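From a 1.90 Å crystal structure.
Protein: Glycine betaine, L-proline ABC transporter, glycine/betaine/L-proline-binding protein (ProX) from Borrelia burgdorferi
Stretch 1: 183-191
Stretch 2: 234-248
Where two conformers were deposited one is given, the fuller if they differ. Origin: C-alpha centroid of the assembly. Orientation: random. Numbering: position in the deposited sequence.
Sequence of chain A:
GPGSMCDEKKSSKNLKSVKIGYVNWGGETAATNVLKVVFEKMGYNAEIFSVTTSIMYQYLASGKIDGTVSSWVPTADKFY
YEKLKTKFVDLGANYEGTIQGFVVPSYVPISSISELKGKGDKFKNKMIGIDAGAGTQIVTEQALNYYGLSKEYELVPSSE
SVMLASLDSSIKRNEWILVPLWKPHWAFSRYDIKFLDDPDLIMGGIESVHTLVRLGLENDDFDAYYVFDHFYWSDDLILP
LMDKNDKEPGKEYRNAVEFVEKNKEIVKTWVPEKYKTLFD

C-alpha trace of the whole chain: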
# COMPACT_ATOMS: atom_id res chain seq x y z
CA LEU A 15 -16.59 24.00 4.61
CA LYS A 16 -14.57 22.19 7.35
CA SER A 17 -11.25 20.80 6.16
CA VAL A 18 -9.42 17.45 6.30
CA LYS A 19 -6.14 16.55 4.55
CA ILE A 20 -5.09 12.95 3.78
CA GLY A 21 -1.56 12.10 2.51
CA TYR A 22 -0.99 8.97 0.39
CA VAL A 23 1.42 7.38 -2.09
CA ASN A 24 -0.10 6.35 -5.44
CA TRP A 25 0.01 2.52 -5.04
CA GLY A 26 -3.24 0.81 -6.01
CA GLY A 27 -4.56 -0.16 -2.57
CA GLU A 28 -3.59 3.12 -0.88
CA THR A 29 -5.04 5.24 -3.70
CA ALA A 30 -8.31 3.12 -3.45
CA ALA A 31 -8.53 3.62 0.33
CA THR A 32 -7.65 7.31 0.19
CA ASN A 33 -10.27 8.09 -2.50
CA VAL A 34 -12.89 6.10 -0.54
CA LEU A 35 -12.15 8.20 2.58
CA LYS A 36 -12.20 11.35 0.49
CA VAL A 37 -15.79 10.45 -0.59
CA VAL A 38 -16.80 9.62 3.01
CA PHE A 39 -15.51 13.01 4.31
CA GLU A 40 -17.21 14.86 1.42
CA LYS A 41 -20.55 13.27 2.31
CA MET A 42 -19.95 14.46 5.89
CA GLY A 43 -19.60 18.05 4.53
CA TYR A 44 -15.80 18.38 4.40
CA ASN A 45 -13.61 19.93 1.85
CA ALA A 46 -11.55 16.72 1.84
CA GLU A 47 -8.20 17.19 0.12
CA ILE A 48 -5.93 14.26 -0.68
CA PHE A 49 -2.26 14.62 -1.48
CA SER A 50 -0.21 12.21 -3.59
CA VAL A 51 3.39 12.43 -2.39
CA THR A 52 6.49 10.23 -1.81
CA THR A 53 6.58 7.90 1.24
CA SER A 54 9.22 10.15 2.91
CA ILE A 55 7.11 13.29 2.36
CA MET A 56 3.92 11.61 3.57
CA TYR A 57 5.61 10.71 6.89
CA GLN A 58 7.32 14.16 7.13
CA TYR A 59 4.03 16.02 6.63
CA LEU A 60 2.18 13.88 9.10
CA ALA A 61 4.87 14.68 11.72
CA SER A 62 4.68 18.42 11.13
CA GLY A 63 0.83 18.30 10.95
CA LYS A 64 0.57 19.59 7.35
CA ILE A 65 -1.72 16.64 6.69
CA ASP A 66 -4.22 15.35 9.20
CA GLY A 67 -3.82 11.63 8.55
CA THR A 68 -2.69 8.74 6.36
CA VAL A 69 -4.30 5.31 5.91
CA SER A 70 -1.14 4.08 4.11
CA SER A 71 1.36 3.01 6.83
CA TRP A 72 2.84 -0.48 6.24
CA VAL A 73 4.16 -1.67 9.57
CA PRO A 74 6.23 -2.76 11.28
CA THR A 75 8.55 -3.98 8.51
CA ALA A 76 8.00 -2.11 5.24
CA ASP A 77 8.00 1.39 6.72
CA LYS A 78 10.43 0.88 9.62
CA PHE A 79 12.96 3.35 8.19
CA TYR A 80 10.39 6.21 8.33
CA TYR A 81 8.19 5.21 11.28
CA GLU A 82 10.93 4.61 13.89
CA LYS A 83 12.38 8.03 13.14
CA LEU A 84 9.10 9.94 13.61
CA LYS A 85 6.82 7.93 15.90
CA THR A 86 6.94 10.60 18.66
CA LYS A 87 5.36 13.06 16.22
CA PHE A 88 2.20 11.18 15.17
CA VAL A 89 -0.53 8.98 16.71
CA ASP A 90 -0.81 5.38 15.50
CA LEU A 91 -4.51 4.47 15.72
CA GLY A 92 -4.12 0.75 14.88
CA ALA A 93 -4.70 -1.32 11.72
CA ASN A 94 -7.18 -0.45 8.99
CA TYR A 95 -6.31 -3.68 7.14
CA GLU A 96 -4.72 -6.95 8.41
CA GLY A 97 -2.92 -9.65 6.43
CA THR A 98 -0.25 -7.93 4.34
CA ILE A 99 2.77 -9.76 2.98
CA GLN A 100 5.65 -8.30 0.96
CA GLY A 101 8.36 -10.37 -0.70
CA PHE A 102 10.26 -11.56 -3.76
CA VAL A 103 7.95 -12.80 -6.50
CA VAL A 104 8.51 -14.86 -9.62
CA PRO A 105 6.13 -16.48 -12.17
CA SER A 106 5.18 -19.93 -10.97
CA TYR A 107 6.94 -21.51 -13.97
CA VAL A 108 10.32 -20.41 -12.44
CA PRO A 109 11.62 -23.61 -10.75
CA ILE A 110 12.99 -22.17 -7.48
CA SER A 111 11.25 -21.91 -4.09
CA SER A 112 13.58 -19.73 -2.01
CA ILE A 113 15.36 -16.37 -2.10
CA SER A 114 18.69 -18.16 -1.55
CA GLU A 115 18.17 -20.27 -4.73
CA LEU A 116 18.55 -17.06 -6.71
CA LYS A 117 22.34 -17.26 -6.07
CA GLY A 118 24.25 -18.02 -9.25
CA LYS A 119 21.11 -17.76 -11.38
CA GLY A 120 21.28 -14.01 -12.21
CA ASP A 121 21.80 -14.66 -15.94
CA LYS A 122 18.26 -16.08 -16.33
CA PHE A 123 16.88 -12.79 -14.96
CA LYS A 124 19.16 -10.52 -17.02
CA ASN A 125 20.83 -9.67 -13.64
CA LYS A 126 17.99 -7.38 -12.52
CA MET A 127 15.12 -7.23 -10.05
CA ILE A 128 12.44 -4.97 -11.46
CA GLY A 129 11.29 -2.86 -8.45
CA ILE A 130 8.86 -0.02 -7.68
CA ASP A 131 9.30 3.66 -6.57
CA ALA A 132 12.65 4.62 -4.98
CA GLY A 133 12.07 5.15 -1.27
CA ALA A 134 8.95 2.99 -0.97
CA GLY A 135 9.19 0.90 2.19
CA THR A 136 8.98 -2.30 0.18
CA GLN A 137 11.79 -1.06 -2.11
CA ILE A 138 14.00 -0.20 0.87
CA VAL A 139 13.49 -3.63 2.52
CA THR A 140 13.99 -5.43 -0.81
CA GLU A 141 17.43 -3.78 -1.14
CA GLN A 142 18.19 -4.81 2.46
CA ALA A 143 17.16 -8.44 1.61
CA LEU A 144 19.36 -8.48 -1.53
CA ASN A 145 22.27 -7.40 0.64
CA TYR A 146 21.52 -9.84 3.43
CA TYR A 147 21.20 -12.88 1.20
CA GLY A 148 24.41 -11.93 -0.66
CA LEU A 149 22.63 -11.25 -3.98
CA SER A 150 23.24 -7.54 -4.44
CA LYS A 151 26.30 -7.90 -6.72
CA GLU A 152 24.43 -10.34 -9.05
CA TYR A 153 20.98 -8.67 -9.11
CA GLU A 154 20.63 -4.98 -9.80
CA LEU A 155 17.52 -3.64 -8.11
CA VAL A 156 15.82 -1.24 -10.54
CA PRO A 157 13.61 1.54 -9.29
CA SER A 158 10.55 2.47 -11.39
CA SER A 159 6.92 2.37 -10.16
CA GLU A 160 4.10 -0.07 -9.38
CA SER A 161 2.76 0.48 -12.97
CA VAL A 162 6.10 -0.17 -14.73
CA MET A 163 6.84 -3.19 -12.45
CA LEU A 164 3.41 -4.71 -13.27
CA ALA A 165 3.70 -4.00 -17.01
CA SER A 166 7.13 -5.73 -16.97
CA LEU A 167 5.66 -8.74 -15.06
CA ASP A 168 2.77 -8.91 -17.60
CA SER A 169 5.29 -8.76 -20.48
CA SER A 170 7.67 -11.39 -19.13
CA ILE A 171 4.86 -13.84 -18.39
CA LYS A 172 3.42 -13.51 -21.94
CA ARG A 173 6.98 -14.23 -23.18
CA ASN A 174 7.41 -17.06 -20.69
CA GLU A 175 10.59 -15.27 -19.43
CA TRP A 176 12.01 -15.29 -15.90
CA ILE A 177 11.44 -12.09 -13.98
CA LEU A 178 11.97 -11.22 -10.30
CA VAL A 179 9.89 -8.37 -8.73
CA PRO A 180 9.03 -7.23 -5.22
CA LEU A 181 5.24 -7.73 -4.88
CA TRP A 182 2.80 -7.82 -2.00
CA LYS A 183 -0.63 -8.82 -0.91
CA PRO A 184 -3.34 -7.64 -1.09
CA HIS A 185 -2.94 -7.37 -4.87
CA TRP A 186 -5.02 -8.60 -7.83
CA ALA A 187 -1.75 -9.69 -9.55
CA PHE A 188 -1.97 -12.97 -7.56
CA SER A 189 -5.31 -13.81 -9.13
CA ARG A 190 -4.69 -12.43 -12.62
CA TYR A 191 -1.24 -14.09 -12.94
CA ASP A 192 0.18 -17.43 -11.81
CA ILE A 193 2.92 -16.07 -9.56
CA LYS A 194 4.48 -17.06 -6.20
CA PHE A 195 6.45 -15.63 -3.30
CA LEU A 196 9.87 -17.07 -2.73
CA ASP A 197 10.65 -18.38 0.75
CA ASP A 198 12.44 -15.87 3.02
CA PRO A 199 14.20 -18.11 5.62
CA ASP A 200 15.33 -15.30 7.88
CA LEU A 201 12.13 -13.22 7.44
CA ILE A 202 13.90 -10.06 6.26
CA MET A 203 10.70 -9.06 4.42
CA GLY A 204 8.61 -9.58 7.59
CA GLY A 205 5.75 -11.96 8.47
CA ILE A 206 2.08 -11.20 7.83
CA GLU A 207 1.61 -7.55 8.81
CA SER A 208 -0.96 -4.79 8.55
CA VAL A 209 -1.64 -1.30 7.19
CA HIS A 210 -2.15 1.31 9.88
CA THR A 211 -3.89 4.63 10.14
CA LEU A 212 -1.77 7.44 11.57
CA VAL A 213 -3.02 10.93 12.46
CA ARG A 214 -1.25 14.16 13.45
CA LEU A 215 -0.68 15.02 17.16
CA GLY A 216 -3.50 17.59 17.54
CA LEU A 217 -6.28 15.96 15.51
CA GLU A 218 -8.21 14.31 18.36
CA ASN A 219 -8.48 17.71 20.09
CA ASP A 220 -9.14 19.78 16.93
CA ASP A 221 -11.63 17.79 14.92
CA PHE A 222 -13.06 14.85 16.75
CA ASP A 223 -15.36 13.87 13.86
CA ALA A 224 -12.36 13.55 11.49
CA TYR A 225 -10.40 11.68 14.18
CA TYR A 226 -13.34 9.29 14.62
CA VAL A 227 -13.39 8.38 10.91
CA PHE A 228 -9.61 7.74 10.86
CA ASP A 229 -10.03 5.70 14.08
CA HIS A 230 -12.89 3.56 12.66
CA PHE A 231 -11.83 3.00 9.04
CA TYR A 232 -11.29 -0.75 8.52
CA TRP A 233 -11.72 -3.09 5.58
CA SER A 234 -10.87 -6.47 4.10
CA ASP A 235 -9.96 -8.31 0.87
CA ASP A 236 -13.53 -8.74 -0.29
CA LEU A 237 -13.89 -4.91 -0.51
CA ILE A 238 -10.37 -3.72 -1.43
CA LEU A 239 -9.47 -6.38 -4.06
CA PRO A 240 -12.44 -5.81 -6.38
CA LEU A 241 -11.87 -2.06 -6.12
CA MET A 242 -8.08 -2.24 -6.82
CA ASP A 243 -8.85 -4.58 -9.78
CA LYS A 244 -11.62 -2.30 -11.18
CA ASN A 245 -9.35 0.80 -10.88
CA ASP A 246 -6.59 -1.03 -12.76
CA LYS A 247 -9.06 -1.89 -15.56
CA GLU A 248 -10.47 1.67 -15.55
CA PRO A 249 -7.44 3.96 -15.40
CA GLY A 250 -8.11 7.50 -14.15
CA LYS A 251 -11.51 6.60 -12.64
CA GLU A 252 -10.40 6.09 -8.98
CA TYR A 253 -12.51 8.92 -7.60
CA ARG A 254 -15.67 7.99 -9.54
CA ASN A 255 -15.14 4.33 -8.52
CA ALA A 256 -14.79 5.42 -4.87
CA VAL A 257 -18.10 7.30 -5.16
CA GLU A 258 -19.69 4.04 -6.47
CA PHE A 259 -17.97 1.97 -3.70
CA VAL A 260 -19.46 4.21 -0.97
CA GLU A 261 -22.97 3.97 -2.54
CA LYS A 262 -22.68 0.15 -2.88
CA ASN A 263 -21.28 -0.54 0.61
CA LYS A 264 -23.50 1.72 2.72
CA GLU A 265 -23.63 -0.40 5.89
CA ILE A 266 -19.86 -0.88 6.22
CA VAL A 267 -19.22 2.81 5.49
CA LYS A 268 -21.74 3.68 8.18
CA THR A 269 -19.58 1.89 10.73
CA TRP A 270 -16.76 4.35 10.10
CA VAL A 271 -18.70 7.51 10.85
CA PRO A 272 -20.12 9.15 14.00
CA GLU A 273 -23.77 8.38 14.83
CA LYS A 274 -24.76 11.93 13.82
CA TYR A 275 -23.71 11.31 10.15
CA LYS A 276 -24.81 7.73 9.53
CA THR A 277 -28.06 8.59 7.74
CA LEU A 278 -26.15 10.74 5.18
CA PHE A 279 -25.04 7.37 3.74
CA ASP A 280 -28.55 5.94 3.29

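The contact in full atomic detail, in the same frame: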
# COMPACT_ATOMS: atom_id res chain seq x y z
N LYS A 183 0.80 -8.65 -1.01
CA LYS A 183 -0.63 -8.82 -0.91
C LYS A 183 -1.12 -7.82 0.12
O LYS A 183 -0.43 -7.53 1.11
CB LYS A 183 -1.03 -10.27 -0.49
CG LYS A 183 -0.64 -11.33 -1.50
CD LYS A 183 -1.08 -12.74 -1.04
CE LYS A 183 -1.06 -13.74 -2.21
NZ LYS A 183 -1.16 -15.15 -1.69
N PRO A 184 -2.34 -7.28 -0.09
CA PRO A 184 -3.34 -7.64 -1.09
C PRO A 184 -3.01 -7.07 -2.46
O PRO A 184 -2.66 -5.89 -2.57
CB PRO A 184 -4.64 -7.00 -0.55
CG PRO A 184 -4.14 -5.80 0.24
CD PRO A 184 -2.81 -6.24 0.84
N HIS A 185 -3.12 -7.89 -3.51
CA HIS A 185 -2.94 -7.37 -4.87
C HIS A 185 -3.65 -8.31 -5.81
O HIS A 185 -3.57 -9.55 -5.64
CB HIS A 185 -1.44 -7.23 -5.23
CG HIS A 185 -1.19 -6.24 -6.35
ND1 HIS A 185 -1.52 -6.50 -7.63
CD2 HIS A 185 -0.70 -4.93 -6.35
CE1 HIS A 185 -1.19 -5.45 -8.43
NE2 HIS A 185 -0.68 -4.49 -7.66
N TRP A 186 -4.35 -7.75 -6.79
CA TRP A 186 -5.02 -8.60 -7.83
C TRP A 186 -4.03 -9.35 -8.73
O TRP A 186 -4.42 -10.31 -9.42
CB TRP A 186 -6.02 -7.76 -8.66
CG TRP A 186 -5.34 -6.53 -9.21
CD1 TRP A 186 -5.37 -5.22 -8.70
CD2 TRP A 186 -4.39 -6.47 -10.32
NE1 TRP A 186 -4.53 -4.39 -9.40
CE2 TRP A 186 -3.94 -5.08 -10.42
CE3 TRP A 186 -3.90 -7.41 -11.24
CZ2 TRP A 186 -3.07 -4.66 -11.39
CZ3 TRP A 186 -2.99 -6.97 -12.19
CH2 TRP A 186 -2.59 -5.62 -12.27
N ALA A 187 -2.75 -8.97 -8.71
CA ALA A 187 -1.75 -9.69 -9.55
C ALA A 187 -1.71 -11.19 -9.23
O ALA A 187 -1.47 -12.00 -10.13
CB ALA A 187 -0.35 -9.09 -9.38
N PHE A 188 -1.94 -11.56 -7.96
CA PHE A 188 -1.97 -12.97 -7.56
C PHE A 188 -3.16 -13.74 -8.10
O PHE A 188 -3.10 -14.97 -8.24
CB PHE A 188 -1.87 -13.08 -6.01
CG PHE A 188 -0.49 -12.79 -5.52
CD1 PHE A 188 0.47 -13.79 -5.54
CD2 PHE A 188 -0.13 -11.51 -5.10
CE1 PHE A 188 1.78 -13.51 -5.15
CE2 PHE A 188 1.18 -11.24 -4.71
CZ PHE A 188 2.13 -12.25 -4.74
N SER A 189 -4.24 -13.06 -8.46
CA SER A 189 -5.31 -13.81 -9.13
C SER A 189 -5.28 -13.71 -10.65
O SER A 189 -5.71 -14.63 -11.33
CB SER A 189 -6.67 -13.46 -8.56
OG SER A 189 -6.85 -12.08 -8.68
N ARG A 190 -4.72 -12.63 -11.19
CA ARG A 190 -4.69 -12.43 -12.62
C ARG A 190 -3.54 -13.24 -13.23
O ARG A 190 -3.63 -13.73 -14.35
CB ARG A 190 -4.53 -10.93 -12.97
CG ARG A 190 -4.84 -10.63 -14.43
CD ARG A 190 -4.77 -9.14 -14.78
NE ARG A 190 -5.71 -8.28 -14.05
CZ ARG A 190 -5.66 -6.95 -14.12
NH1 ARG A 190 -4.74 -6.38 -14.88
NH2 ARG A 190 -6.52 -6.19 -13.45
N TYR A 191 -2.42 -13.33 -12.50
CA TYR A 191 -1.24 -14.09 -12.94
C TYR A 191 -0.99 -15.30 -12.05
O TYR A 191 -1.45 -15.32 -10.93
CB TYR A 191 0.01 -13.21 -12.95
CG TYR A 191 -0.19 -11.93 -13.71
CD1 TYR A 191 -0.42 -11.95 -15.11
CD2 TYR A 191 -0.12 -10.70 -13.07
CE1 TYR A 191 -0.59 -10.76 -15.82
CE2 TYR A 191 -0.28 -9.52 -13.77
CZ TYR A 191 -0.55 -9.56 -15.13
OH TYR A 191 -0.71 -8.38 -15.82
N SER A 234 -11.39 -5.13 4.34
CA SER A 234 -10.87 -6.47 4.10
C SER A 234 -10.82 -6.78 2.60
O SER A 234 -11.35 -6.03 1.79
CB SER A 234 -11.75 -7.51 4.82
OG SER A 234 -11.95 -7.14 6.17
N ASP A 235 -10.16 -7.89 2.26
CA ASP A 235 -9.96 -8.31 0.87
C ASP A 235 -11.22 -8.27 0.02
O ASP A 235 -11.15 -7.92 -1.16
CB ASP A 235 -9.46 -9.79 0.86
CG ASP A 235 -7.96 -9.89 1.13
OD1 ASP A 235 -7.35 -8.87 1.44
OD2 ASP A 235 -7.37 -10.98 1.02
N ASP A 236 -12.35 -8.70 0.57
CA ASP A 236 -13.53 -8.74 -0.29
C ASP A 236 -14.01 -7.37 -0.75
O ASP A 236 -14.73 -7.30 -1.73
CB ASP A 236 -14.68 -9.49 0.34
CG ASP A 236 -15.24 -8.76 1.49
OD1 ASP A 236 -14.53 -7.98 2.14
OD2 ASP A 236 -16.42 -8.96 1.76
N LEU A 237 -13.61 -6.29 -0.03
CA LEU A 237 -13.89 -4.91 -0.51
C LEU A 237 -12.74 -4.29 -1.32
O LEU A 237 -12.94 -3.70 -2.40
CB LEU A 237 -14.21 -3.98 0.69
CG LEU A 237 -15.42 -4.49 1.52
CD1 LEU A 237 -15.72 -3.52 2.67
CD2 LEU A 237 -16.66 -4.66 0.63
N ILE A 238 -11.52 -4.42 -0.81
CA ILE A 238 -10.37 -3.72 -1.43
C ILE A 238 -9.95 -4.39 -2.75
O ILE A 238 -9.61 -3.68 -3.71
CB ILE A 238 -9.16 -3.55 -0.44
CG1 ILE A 238 -8.02 -2.75 -1.08
CG2 ILE A 238 -8.57 -4.91 -0.06
CD1 ILE A 238 -6.90 -2.32 -0.11
N LEU A 239 -9.95 -5.73 -2.83
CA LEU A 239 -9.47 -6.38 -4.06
C LEU A 239 -10.32 -6.07 -5.30
O LEU A 239 -9.75 -5.71 -6.32
CB LEU A 239 -9.20 -7.91 -3.91
CG LEU A 239 -7.94 -8.23 -3.06
CD1 LEU A 239 -7.89 -9.70 -2.67
CD2 LEU A 239 -6.65 -7.87 -3.83
N PRO A 240 -11.66 -6.17 -5.21
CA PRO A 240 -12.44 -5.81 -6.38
C PRO A 240 -12.21 -4.35 -6.82
O PRO A 240 -12.24 -4.04 -8.03
CB PRO A 240 -13.87 -5.95 -5.88
CG PRO A 240 -13.78 -7.17 -5.00
CD PRO A 240 -12.51 -6.87 -4.21
N LEU A 241 -12.05 -3.47 -5.83
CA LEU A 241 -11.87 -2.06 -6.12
C LEU A 241 -10.51 -1.80 -6.77
O LEU A 241 -10.45 -1.04 -7.76
CB LEU A 241 -12.08 -1.20 -4.88
CG LEU A 241 -11.93 0.32 -5.07
CD1 LEU A 241 -12.86 0.85 -6.20
CD2 LEU A 241 -12.21 1.07 -3.77
N MET A 242 -9.43 -2.39 -6.22
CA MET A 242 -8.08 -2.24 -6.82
C MET A 242 -8.11 -2.78 -8.27
O MET A 242 -7.61 -2.13 -9.22
CB MET A 242 -7.04 -3.01 -5.99
CG MET A 242 -6.76 -2.46 -4.58
SD MET A 242 -5.54 -3.57 -3.79
CE MET A 242 -4.29 -3.65 -5.12
N ASP A 243 -8.76 -3.93 -8.45
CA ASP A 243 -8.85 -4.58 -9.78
C ASP A 243 -9.61 -3.69 -10.79
O ASP A 243 -9.16 -3.45 -11.94
CB ASP A 243 -9.49 -5.96 -9.65
CG ASP A 243 -9.57 -6.67 -10.98
OD1 ASP A 243 -8.50 -7.04 -11.54
OD2 ASP A 243 -10.68 -6.84 -11.48
N LYS A 244 -10.75 -3.16 -10.35
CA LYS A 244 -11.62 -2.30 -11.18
C LYS A 244 -10.87 -1.03 -11.59
O LYS A 244 -10.94 -0.63 -12.77
CB LYS A 244 -12.93 -1.97 -10.43
CG LYS A 244 -13.93 -1.06 -11.14
CD LYS A 244 -15.27 -1.03 -10.37
CE LYS A 244 -16.22 0.11 -10.77
NZ LYS A 244 -16.58 0.09 -12.21
N ASN A 245 -10.19 -0.40 -10.63
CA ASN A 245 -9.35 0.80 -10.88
C ASN A 245 -8.23 0.54 -11.89
O ASN A 245 -8.03 1.35 -12.80
CB ASN A 245 -8.72 1.36 -9.59
CG ASN A 245 -9.71 2.11 -8.73
OD1 ASN A 245 -10.77 2.45 -9.21
ND2 ASN A 245 -9.37 2.37 -7.45
N ASP A 246 -7.58 -0.63 -11.76
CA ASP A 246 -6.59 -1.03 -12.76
C ASP A 246 -7.21 -1.15 -14.16
O ASP A 246 -6.61 -0.75 -15.18
CB ASP A 246 -5.89 -2.36 -12.37
CG ASP A 246 -4.99 -2.86 -13.48
OD1 ASP A 246 -3.87 -2.33 -13.55
OD2 ASP A 246 -5.36 -3.75 -14.29
N LYS A 247 -8.41 -1.70 -14.25
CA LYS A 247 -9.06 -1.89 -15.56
C LYS A 247 -9.69 -0.60 -16.07
O LYS A 247 -10.05 -0.52 -17.24
CB LYS A 247 -10.14 -2.98 -15.47
CG LYS A 247 -9.59 -4.34 -15.11
CD LYS A 247 -10.71 -5.37 -14.90
CE LYS A 247 -10.12 -6.76 -14.88
NZ LYS A 247 -11.01 -7.71 -14.14
N GLU A 248 -9.81 0.40 -15.20
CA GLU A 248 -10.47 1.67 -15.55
C GLU A 248 -9.55 2.81 -15.18
O GLU A 248 -9.84 3.53 -14.25
CB GLU A 248 -11.84 1.79 -14.85
CG GLU A 248 -12.80 0.69 -15.29
CD GLU A 248 -14.12 0.62 -14.53
OE1 GLU A 248 -14.34 1.35 -13.55
OE2 GLU A 248 -14.97 -0.22 -14.94
O HOH W 1 -7.77 -9.40 -12.47

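How do the two backbones meet? Stretch 2 is a helix running from Asp235, kinked at Pro240, whose nitrogen carries no hydrogen to bond back to the preceding turn. Stretch 1 approaches as a loop that leads into a short helical turn, and the backbones come nearest at Trp186 and Asp243, with 5.9 Å between their CA atoms. Together the stretches bury 483 Å².

What does Trp186, which has the most surface covered, rest against? Its CA-to-CB bond points toward the helix, and chi1 in the p well sets the indole along the turn from Met242 to Asp246. Trp186 CD1 lies 3.9 Å from Met242 CB, an apolar contact, and 3.6 Å from Asp243 N. Farther along the ring, Trp186 CZ2 is 3.3 Å from Asp246 OD1, while the carboxylate's OD2 sits over one face of the indole.

How does Pro184 fill the other end? A cis peptide bond precedes it, and its CA-to-CB bond points toward the helix. Pro184 CB packs 3.9 Å from Leu239 CD2, and Pro184 CG reaches Ile238 CD1 at 4.5 Å, both apolar contacts. Met242 CE lies 3.8 Å from Pro184 O and also covers one face of the His185 ring. That histidine's CA-to-CB bond points away from the helix, and its ND1 accepts a capping bond from Ala187 N at 3.0 Å.

Where does charge join the packing? The extended start of the Arg190 side chain brings its guanidinium to two acids one helical turn apart. Arg190 NH2 donates to Asp243 OD1 at 2.9 Å, and NH1 and NH2 of Arg190 each donate to Asp246 OD2 at 2.8 Å, all within salt bridges. Both oxygens lie near the guanidinium plane. Water 1 reinforces the link, accepting from Arg190 NE at 2.8 Å and donating to Asp243 OD1 at 2.6 Å.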